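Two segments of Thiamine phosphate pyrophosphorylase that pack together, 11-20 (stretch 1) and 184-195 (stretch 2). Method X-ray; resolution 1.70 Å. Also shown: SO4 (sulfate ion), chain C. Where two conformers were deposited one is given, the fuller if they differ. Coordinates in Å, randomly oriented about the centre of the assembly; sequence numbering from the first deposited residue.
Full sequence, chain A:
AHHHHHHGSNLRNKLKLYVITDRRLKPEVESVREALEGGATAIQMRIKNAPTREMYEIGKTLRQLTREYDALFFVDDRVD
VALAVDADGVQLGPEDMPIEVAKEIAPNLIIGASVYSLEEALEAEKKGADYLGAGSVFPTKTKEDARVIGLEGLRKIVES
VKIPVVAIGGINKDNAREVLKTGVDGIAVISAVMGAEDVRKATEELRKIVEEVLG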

# COMPACT_ATOMS: atom_id res chain seq x y z
N LEU A 11 -1.25 8.13 24.54
CA LEU A 11 -1.31 8.68 23.20
C LEU A 11 -1.45 10.20 23.29
O LEU A 11 -0.78 10.94 22.60
CB LEU A 11 -2.53 8.08 22.49
CG LEU A 11 -2.88 8.61 21.13
CD1 LEU A 11 -1.67 8.45 20.20
CD2 LEU A 11 -4.08 7.90 20.63
N ARG A 12 -2.35 10.67 24.13
CA ARG A 12 -2.62 12.11 24.19
C ARG A 12 -1.37 12.93 24.48
O ARG A 12 -1.11 13.95 23.84
CB ARG A 12 -3.78 12.40 25.17
CG ARG A 12 -4.30 13.81 25.14
CD ARG A 12 -5.43 14.01 26.16
NE ARG A 12 -6.65 13.22 25.90
CZ ARG A 12 -7.71 13.62 25.20
NH1 ARG A 12 -8.76 12.82 25.07
NH2 ARG A 12 -7.75 14.81 24.64
N ASN A 13 -0.53 12.46 25.42
CA ASN A 13 0.69 13.19 25.72
C ASN A 13 1.74 13.07 24.64
O ASN A 13 2.47 14.02 24.38
CB ASN A 13 1.23 12.75 27.06
CG ASN A 13 0.29 13.11 28.20
OD1 ASN A 13 -0.27 14.23 28.23
ND2 ASN A 13 0.08 12.17 29.12
N LYS A 14 1.81 11.93 23.98
CA LYS A 14 2.81 11.77 22.93
C LYS A 14 2.46 12.41 21.58
O LYS A 14 3.30 12.48 20.69
CB LYS A 14 3.13 10.28 22.71
CG LYS A 14 3.79 9.61 23.91
N LEU A 15 1.23 12.95 21.45
CA LEU A 15 0.83 13.68 20.22
C LEU A 15 1.21 15.16 20.25
O LEU A 15 0.93 15.93 19.30
CB LEU A 15 -0.67 13.53 19.97
CG LEU A 15 -1.18 12.12 19.59
CD1 LEU A 15 -2.70 12.14 19.52
CD2 LEU A 15 -0.61 11.66 18.29
N LYS A 16 1.91 15.61 21.29
CA LYS A 16 2.07 17.05 21.46
C LYS A 16 2.87 17.78 20.35
O LYS A 16 2.49 18.87 19.93
CB LYS A 16 2.57 17.39 22.88
CG LYS A 16 3.84 16.81 23.30
CD LYS A 16 4.07 17.12 24.82
N LEU A 17 3.97 17.20 19.90
CA LEU A 17 4.71 17.77 18.80
C LEU A 17 4.92 16.66 17.77
O LEU A 17 5.80 15.80 17.91
CB LEU A 17 6.04 18.39 19.24
CG LEU A 17 6.82 19.09 18.11
CD1 LEU A 17 5.99 20.20 17.37
CD2 LEU A 17 8.13 19.67 18.62
N TYR A 18 4.10 16.74 16.73
CA TYR A 18 3.92 15.69 15.76
C TYR A 18 4.57 16.18 14.44
O TYR A 18 4.11 17.11 13.82
CB TYR A 18 2.41 15.50 15.62
CG TYR A 18 1.93 14.30 14.84
CD1 TYR A 18 1.25 13.27 15.48
CD2 TYR A 18 2.10 14.22 13.47
CE1 TYR A 18 0.79 12.15 14.77
CE2 TYR A 18 1.63 13.09 12.74
CZ TYR A 18 0.99 12.07 13.39
OH TYR A 18 0.52 10.97 12.69
N VAL A 19 5.68 15.57 14.05
CA VAL A 19 6.46 16.00 12.90
C VAL A 19 6.28 15.00 11.75
O VAL A 19 6.46 13.78 11.92
CB VAL A 19 7.98 16.15 13.26
CG1 VAL A 19 8.82 16.39 12.04
CG2 VAL A 19 8.16 17.27 14.23
N ILE A 20 6.00 15.54 10.56
CA ILE A 20 5.70 14.74 9.40
C ILE A 20 6.81 14.94 8.37
O ILE A 20 7.25 16.06 8.12
CB ILE A 20 4.33 15.14 8.80
CG1 ILE A 20 3.19 14.96 9.86
CG2 ILE A 20 4.06 14.33 7.53
CD1 ILE A 20 1.88 15.54 9.49
S SO4 C . 2.49 22.70 6.79
O1 SO4 C . 2.59 24.17 6.88
O2 SO4 C . 3.57 22.36 5.87
O3 SO4 C . 2.71 22.08 8.10
O4 SO4 C . 1.13 22.44 6.42
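Stretch 2 (184-195) VDGIAVISAVMG

What ties the two stretches together most firmly? A salt bridge at the start of the contact joins R12 NH2 to D185 OD2 at 3.0 Å, with the carboxylate oxygen at the guanidinium edge, near its plane, so that the N-H points almost straight at it. The CA-to-CB bond of R12 runs sideways, and the extended first half of its side chain carries the charged end across. Water 1 adds a second link, donating to R12 O and to D185 O at 2.7 Å each.

How does the backbone of stretch 2 run? It lies beside stretch 1 as a parallel strand, running through I187 to V189 beside 17-20, with axes 4.8 Å apart at closest and crossing at -16°. The hydrogen bonds alternate in the parallel manner: I187 N to K16 O at 3.0 Å, Y18 N to I187 O at 2.9 Å, V189 N to Y18 O at 3.0 Å and I20 N to V189 O at 3.1 Å. This register pairs L17 with I187, Y18 with A188 and V19 with V189.

What does the lack of a side chain at G186 allow? G186 CA comes within 3.4 Å of L15 O in a CA-H...O contact; a CB there would point toward stretch 1 and clash with L15 O and K16 CA.

How do the side chains pack? On one face of the sheet L17 CD1 meets I187 CG1 at 4.0 Å, and V19 CG2 meets V189 CG2 at 4.0 Å. On the other, A188 CB lies 3.9 Å from Y18 CD2. Beyond the strand, I190 occupies the N-cap position, right before helix 191-194; its CG1 is 3.7 Å from I20 CB. The helix then brings M194 CE to 3.6 Å from V19 CG1, while I190 N donates to sulfate O3 at 3.0 Å.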

# COMPACT_ATOMS: atom_id res chain seq x y z
N VAL A 184 -6.39 21.94 21.61
CA VAL A 184 -5.80 20.75 21.01
C VAL A 184 -4.76 20.09 21.92
O VAL A 184 -4.22 20.73 22.83
CB VAL A 184 -5.16 21.05 19.62
CG1 VAL A 184 -6.30 21.41 18.60
CG2 VAL A 184 -4.13 22.13 19.70
N ASP A 185 -4.54 18.82 21.69
CA ASP A 185 -3.54 18.05 22.42
C ASP A 185 -2.14 18.18 21.83
O ASP A 185 -1.17 17.78 22.45
CB ASP A 185 -4.00 16.62 22.48
CG ASP A 185 -5.37 16.51 23.12
OD1 ASP A 185 -6.41 16.40 22.41
OD2 ASP A 185 -5.41 16.68 24.36
N GLY A 186 -2.03 18.70 20.61
CA GLY A 186 -0.79 18.80 19.93
C GLY A 186 -0.88 19.54 18.63
O GLY A 186 -1.98 19.85 18.15
N ILE A 187 0.28 19.81 18.06
CA ILE A 187 0.40 20.40 16.73
C ILE A 187 1.24 19.52 15.83
O ILE A 187 2.23 18.94 16.25
CB ILE A 187 0.95 21.83 16.77
CG1 ILE A 187 2.32 21.87 17.48
CG2 ILE A 187 -0.04 22.71 17.48
CD1 ILE A 187 3.08 23.19 17.33
N ALA A 188 0.79 19.41 14.57
CA ALA A 188 1.48 18.71 13.54
C ALA A 188 2.08 19.71 12.57
O ALA A 188 1.40 20.63 12.12
CB ALA A 188 0.55 17.75 12.80
N VAL A 189 3.36 19.52 12.27
CA VAL A 189 4.09 20.40 11.39
C VAL A 189 4.83 19.63 10.30
O VAL A 189 5.33 18.52 10.53
CB VAL A 189 5.07 21.29 12.18
CG1 VAL A 189 4.29 22.26 13.08
CG2 VAL A 189 6.03 20.47 13.00
N ILE A 190 4.93 20.26 9.13
CA ILE A 190 5.77 19.78 8.05
C ILE A 190 6.78 20.89 7.72
O ILE A 190 7.94 20.81 8.11
CB ILE A 190 4.94 19.36 6.80
CG1 ILE A 190 3.75 18.48 7.23
CG2 ILE A 190 5.86 18.67 5.79
CD1 ILE A 190 3.03 17.76 6.07
N SER A 191 6.31 21.93 7.05
CA SER A 191 7.20 22.97 6.51
C SER A 191 7.99 23.70 7.58
O SER A 191 9.15 24.04 7.36
CB SER A 191 6.40 23.97 5.65
OG SER A 191 5.52 24.73 6.44
N ALA A 192 7.35 23.99 8.71
CA ALA A 192 8.02 24.69 9.82
C ALA A 192 9.32 24.01 10.28
O ALA A 192 10.27 24.68 10.75
CB ALA A 192 7.07 24.85 10.97
N VAL A 193 9.38 22.68 10.15
CA VAL A 193 10.54 21.93 10.60
C VAL A 193 11.37 21.46 9.41
O VAL A 193 12.58 21.71 9.33
CB VAL A 193 10.07 20.76 11.51
CG1 VAL A 193 11.17 19.77 11.73
CG2 VAL A 193 9.56 21.35 12.80
N MET A 194 10.70 20.82 8.46
CA MET A 194 11.40 20.22 7.32
C MET A 194 11.93 21.26 6.33
O MET A 194 12.87 20.97 5.60
CB MET A 194 10.47 19.23 6.60
CG MET A 194 10.09 18.05 7.46
SD MET A 194 11.49 16.93 7.72
CE MET A 194 11.02 15.98 9.18
N GLY A 195 11.30 22.43 6.32
CA GLY A 195 11.71 23.54 5.49
C GLY A 195 12.68 24.47 6.17
O GLY A 195 13.13 25.44 5.57
O HOH W 1 -0.95 16.51 24.78